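Long-range contact in putative polyketide cyclase (Bacillus cereus, PDB 3K0Z), which is of unknown function but belongs to the SnoaL-like polyketide cyclase family of the NTF2 clan, consistent with a lyase or cyclase role: residues A[61-66]-A[138-143]. Sequence-based numbering, arbitrary orientation.
Sequences ENFFDH and TEDWHL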
ATOM      1  N   GLU A  61     -14.311  -6.447 -17.370  1.00 21.20           N
ATOM      2  CA  GLU A  61     -15.576  -5.704 -17.374  1.00 21.77           C
ATOM      3  C   GLU A  61     -16.222  -5.715 -15.999  1.00 21.43           C
ATOM      4  O   GLU A  61     -16.940  -4.805 -15.682  1.00 21.55           O
ATOM      5  CB  GLU A  61     -16.543  -6.236 -18.432  1.00 25.08           C
ATOM      6  CG  GLU A  61     -17.229  -7.503 -18.045  1.00 26.20           C
ATOM      7  N   ASN A  62     -15.918  -6.742 -15.202  0.50 20.41           N
ATOM      8  CA  ASN A  62     -16.428  -6.916 -13.847  0.50 20.76           C
ATOM      9  C   ASN A  62     -15.461  -6.485 -12.744  0.50 20.99           C
ATOM     10  O   ASN A  62     -15.582  -6.932 -11.595  0.50 20.43           O
ATOM     11  CB  ASN A  62     -16.833  -8.389 -13.661  0.50 19.29           C
ATOM     12  CG  ASN A  62     -17.951  -8.778 -14.571  0.50 20.99           C
ATOM     13  OD1 ASN A  62     -17.895  -9.807 -15.253  0.50 22.71           O
ATOM     14  ND2 ASN A  62     -18.978  -7.941 -14.618  0.50 13.34           N
ATOM     15  N   PHE A  63     -14.524  -5.604 -13.100  1.00 19.97           N
ATOM     16  CA  PHE A  63     -13.552  -5.028 -12.155  1.00 20.47           C
ATOM     17  C   PHE A  63     -14.196  -4.565 -10.844  1.00 18.67           C
ATOM     18  O   PHE A  63     -15.232  -3.907 -10.869  1.00 17.25           O
ATOM     19  CB  PHE A  63     -12.837  -3.859 -12.815  1.00 19.01           C
ATOM     20  CG  PHE A  63     -12.013  -3.027 -11.858  1.00 21.82           C
ATOM     21  CD1 PHE A  63     -10.744  -3.417 -11.476  1.00 20.98           C
ATOM     22  CD2 PHE A  63     -12.531  -1.875 -11.304  1.00 19.47           C
ATOM     23  CE1 PHE A  63      -9.989  -2.627 -10.561  1.00 19.03           C
ATOM     24  CE2 PHE A  63     -11.788  -1.095 -10.377  1.00 20.54           C
ATOM     25  CZ  PHE A  63     -10.542  -1.487 -10.017  1.00 21.48           C
ATOM     26  N   PHE A  64     -13.578  -4.902  -9.715  1.00 16.56           N
ATOM     27  CA  PHE A  64     -14.158  -4.636  -8.411  1.00 17.95           C
ATOM     28  C   PHE A  64     -13.104  -4.031  -7.455  1.00 19.25           C
ATOM     29  O   PHE A  64     -12.010  -4.601  -7.227  1.00 19.56           O
ATOM     30  CB  PHE A  64     -14.730  -5.937  -7.846  1.00 20.77           C
ATOM     31  CG  PHE A  64     -15.556  -5.742  -6.625  1.00 17.80           C
ATOM     32  CD1 PHE A  64     -14.971  -5.682  -5.386  1.00 24.03           C
ATOM     33  CD2 PHE A  64     -16.913  -5.620  -6.717  1.00 19.50           C
ATOM     34  CE1 PHE A  64     -15.729  -5.483  -4.259  1.00 22.04           C
ATOM     35  CE2 PHE A  64     -17.672  -5.423  -5.591  1.00 20.44           C
ATOM     36  CZ  PHE A  64     -17.072  -5.354  -4.369  1.00 22.00           C
ATOM     37  N   ASP A  65     -13.426  -2.854  -6.942  1.00 19.53           N
ATOM     38  CA  ASP A  65     -12.584  -2.157  -5.978  1.00 19.77           C
ATOM     39  C   ASP A  65     -13.053  -2.584  -4.588  1.00 18.07           C
ATOM     40  O   ASP A  65     -14.194  -2.309  -4.171  1.00 18.50           O
ATOM     41  CB  ASP A  65     -12.706  -0.631  -6.196  1.00 19.91           C
ATOM     42  CG  ASP A  65     -11.825   0.178  -5.272  1.00 27.14           C
ATOM     43  OD1 ASP A  65     -11.247  -0.436  -4.365  1.00 19.42           O
ATOM     44  OD2 ASP A  65     -11.716   1.427  -5.458  1.00 21.90           O
ATOM     45  N   HIS A  66     -12.184  -3.287  -3.874  1.00 18.59           N
ATOM     46  CA  HIS A  66     -12.463  -3.673  -2.506  1.00 19.63           C
ATOM     47  C   HIS A  66     -12.355  -2.560  -1.494  1.00 23.24           C
ATOM     48  O   HIS A  66     -12.741  -2.761  -0.349  1.00 21.95           O
ATOM     49  CB  HIS A  66     -11.506  -4.788  -2.082  1.00 19.56           C
ATOM     50  CG  HIS A  66     -11.715  -6.047  -2.843  1.00 16.01           C
ATOM     51  ND1 HIS A  66     -12.751  -6.901  -2.565  1.00 22.70           N
ATOM     52  CD2 HIS A  66     -11.056  -6.578  -3.895  1.00 22.73           C
ATOM     53  CE1 HIS A  66     -12.711  -7.918  -3.404  1.00 25.25           C
ATOM     54  NE2 HIS A  66     -11.693  -7.748  -4.222  1.00 18.28           N
ATOM     55  N   THR A 138      -8.406  -7.627 -12.301  1.00 18.38           N
ATOM     56  CA  THR A 138      -9.766  -8.042 -11.962  1.00 18.35           C
ATOM     57  C   THR A 138     -10.323  -7.329 -10.718  1.00 20.91           C
ATOM     58  O   THR A 138     -11.535  -7.135 -10.581  1.00 20.58           O
ATOM     59  CB  THR A 138      -9.839  -9.528 -11.742  1.00 19.81           C
ATOM     60  OG1 THR A 138      -9.059  -9.886 -10.598  1.00 15.11           O
ATOM     61  CG2 THR A 138      -9.387 -10.281 -13.000  1.00 16.96           C
ATOM     62  N   GLU A 139      -9.438  -6.968  -9.800  1.00 22.42           N
ATOM     63  CA  GLU A 139      -9.853  -6.340  -8.550  1.00 21.47           C
ATOM     64  C   GLU A 139      -8.648  -5.624  -7.899  1.00 20.22           C
ATOM     65  O   GLU A 139      -7.484  -5.849  -8.269  1.00 18.48           O
ATOM     66  CB  GLU A 139     -10.469  -7.371  -7.579  1.00 23.38           C
ATOM     67  CG  GLU A 139      -9.561  -8.524  -7.251  1.00 20.64           C
ATOM     68  CD  GLU A 139     -10.235  -9.686  -6.485  1.00 20.48           C
ATOM     69  OE1 GLU A 139     -11.388  -9.607  -6.089  1.00 28.88           O
ATOM     70  OE2 GLU A 139      -9.571 -10.680  -6.237  1.00 26.29           O
ATOM     71  N   ASP A 140      -8.929  -4.724  -6.959  1.00 18.58           N
ATOM     72  CA  ASP A 140      -7.851  -4.071  -6.284  1.00 18.50           C
ATOM     73  C   ASP A 140      -8.207  -3.625  -4.887  1.00 18.74           C
ATOM     74  O   ASP A 140      -9.377  -3.633  -4.483  1.00 22.43           O
ATOM     75  CB  ASP A 140      -7.224  -2.953  -7.137  1.00 20.10           C
ATOM     76  CG  ASP A 140      -8.074  -1.685  -7.209  1.00 24.49           C
ATOM     77  OD1 ASP A 140      -9.262  -1.770  -6.941  1.00 23.65           O
ATOM     78  OD2 ASP A 140      -7.538  -0.589  -7.529  1.00 30.04           O
ATOM     79  N   TRP A 141      -7.151  -3.256  -4.180  1.00 15.95           N
ATOM     80  CA  TRP A 141      -7.157  -2.708  -2.830  1.00 17.89           C
ATOM     81  C   TRP A 141      -6.154  -1.579  -2.886  1.00 17.67           C
ATOM     82  O   TRP A 141      -4.990  -1.790  -3.212  1.00 21.08           O
ATOM     83  CB  TRP A 141      -6.691  -3.732  -1.798  1.00 19.77           C
ATOM     84  CG  TRP A 141      -7.459  -4.992  -1.741  1.00 15.53           C
ATOM     85  CD1 TRP A 141      -8.410  -5.339  -0.810  1.00 20.89           C
ATOM     86  CD2 TRP A 141      -7.274  -6.163  -2.570  1.00 20.50           C
ATOM     87  NE1 TRP A 141      -8.826  -6.609  -1.040  1.00 15.92           N
ATOM     88  CE2 TRP A 141      -8.149  -7.139  -2.107  1.00 19.32           C
ATOM     89  CE3 TRP A 141      -6.435  -6.469  -3.636  1.00 20.72           C
ATOM     90  CZ2 TRP A 141      -8.261  -8.406  -2.715  1.00 22.57           C
ATOM     91  CZ3 TRP A 141      -6.534  -7.727  -4.236  1.00 20.64           C
ATOM     92  CH2 TRP A 141      -7.461  -8.664  -3.786  1.00 20.00           C
ATOM     93  N   HIS A 142      -6.570  -0.368  -2.532  1.00 21.90           N
ATOM     94  CA  HIS A 142      -5.687   0.756  -2.717  1.00 20.69           C
ATOM     95  C   HIS A 142      -5.968   1.831  -1.692  1.00 20.53           C
ATOM     96  O   HIS A 142      -7.059   1.898  -1.082  1.00 20.53           O
ATOM     97  CB  HIS A 142      -5.895   1.313  -4.131  1.00 23.93           C
ATOM     98  CG  HIS A 142      -7.256   1.891  -4.352  1.00 22.11           C
ATOM     99  ND1 HIS A 142      -7.516   3.241  -4.250  1.00 21.66           N
ATOM    100  CD2 HIS A 142      -8.439   1.297  -4.646  1.00 23.39           C
ATOM    101  CE1 HIS A 142      -8.793   3.458  -4.502  1.00 23.88           C
ATOM    102  NE2 HIS A 142      -9.379   2.294  -4.736  1.00 20.92           N
ATOM    103  N   LEU A 143      -4.978   2.687  -1.505  1.00 18.35           N
ATOM    104  CA  LEU A 143      -5.106   3.814  -0.550  1.00 19.76           C
ATOM    105  C   LEU A 143      -4.275   4.988  -1.036  1.00 20.98           C
ATOM    106  O   LEU A 143      -3.114   4.805  -1.427  1.00 19.39           O
ATOM    107  CB  LEU A 143      -4.614   3.309   0.799  1.00 22.19           C
ATOM    108  CG  LEU A 143      -5.108   3.866   2.102  1.00 26.40           C
ATOM    109  CD1 LEU A 143      -6.624   4.151   2.128  1.00 27.20           C
ATOM    110  CD2 LEU A 143      -4.670   2.844   3.180  1.00 24.98           C
TER
HETATM  111  O   HOH W   1     -13.505  -8.659 -10.851  1.00 36.68           O
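His-66 and Trp-141 form an offset stack: the imidazole and the five-membered indole ring have centroids 4.4 Å apart and planes 12° from parallel. The imidazole edge also reaches Glu-139, His-66 NE2 donating to Glu-139 OE1 over 2.7 Å; the acceptor lies in the ring plane, whereas the donor sits well above the carboxylate plane. Stack and bond together fix the rotation of the imidazole, and Glu-139 OE2 is held separately by His-131. Three backbone bonds define a parallel pairing, among them His-66 N to Asp-140 O at 2.9 Å.

The buried side of the sheet carries Asp-65 and Asp-140. Asp-65 CG lies anti to the backbone N (chi1 -178°); OD2 accepts from His-142 NE2 at 2.6 Å on its syn side, while Thr-67 N binds OD1. His-142 ND1 is hydrogen-bonded to Glu-144 OE2, so both ring nitrogens have a carboxylate partner. Asp-65 OD1 and Asp-140 OD1 are 3.5 Å apart, close for like charges, and Phe-63 CZ comes within 3.3 Å of Asp-140 OD1.

Packing is looser at the start of the pairing, where a water donates to Asn-62 O (2.8 Å) and Thr-138 O. Exposed Phe-64, on the same face as Glu-139, turns its end away from 138-143 and lies over a face of the His-66 ring. Strand 63-65, outermost in the mixed sheet within this chain, pairs parallel with strand 136-144, consistent with the NTF2-like alpha+beta fold of SnoaL-type proteins.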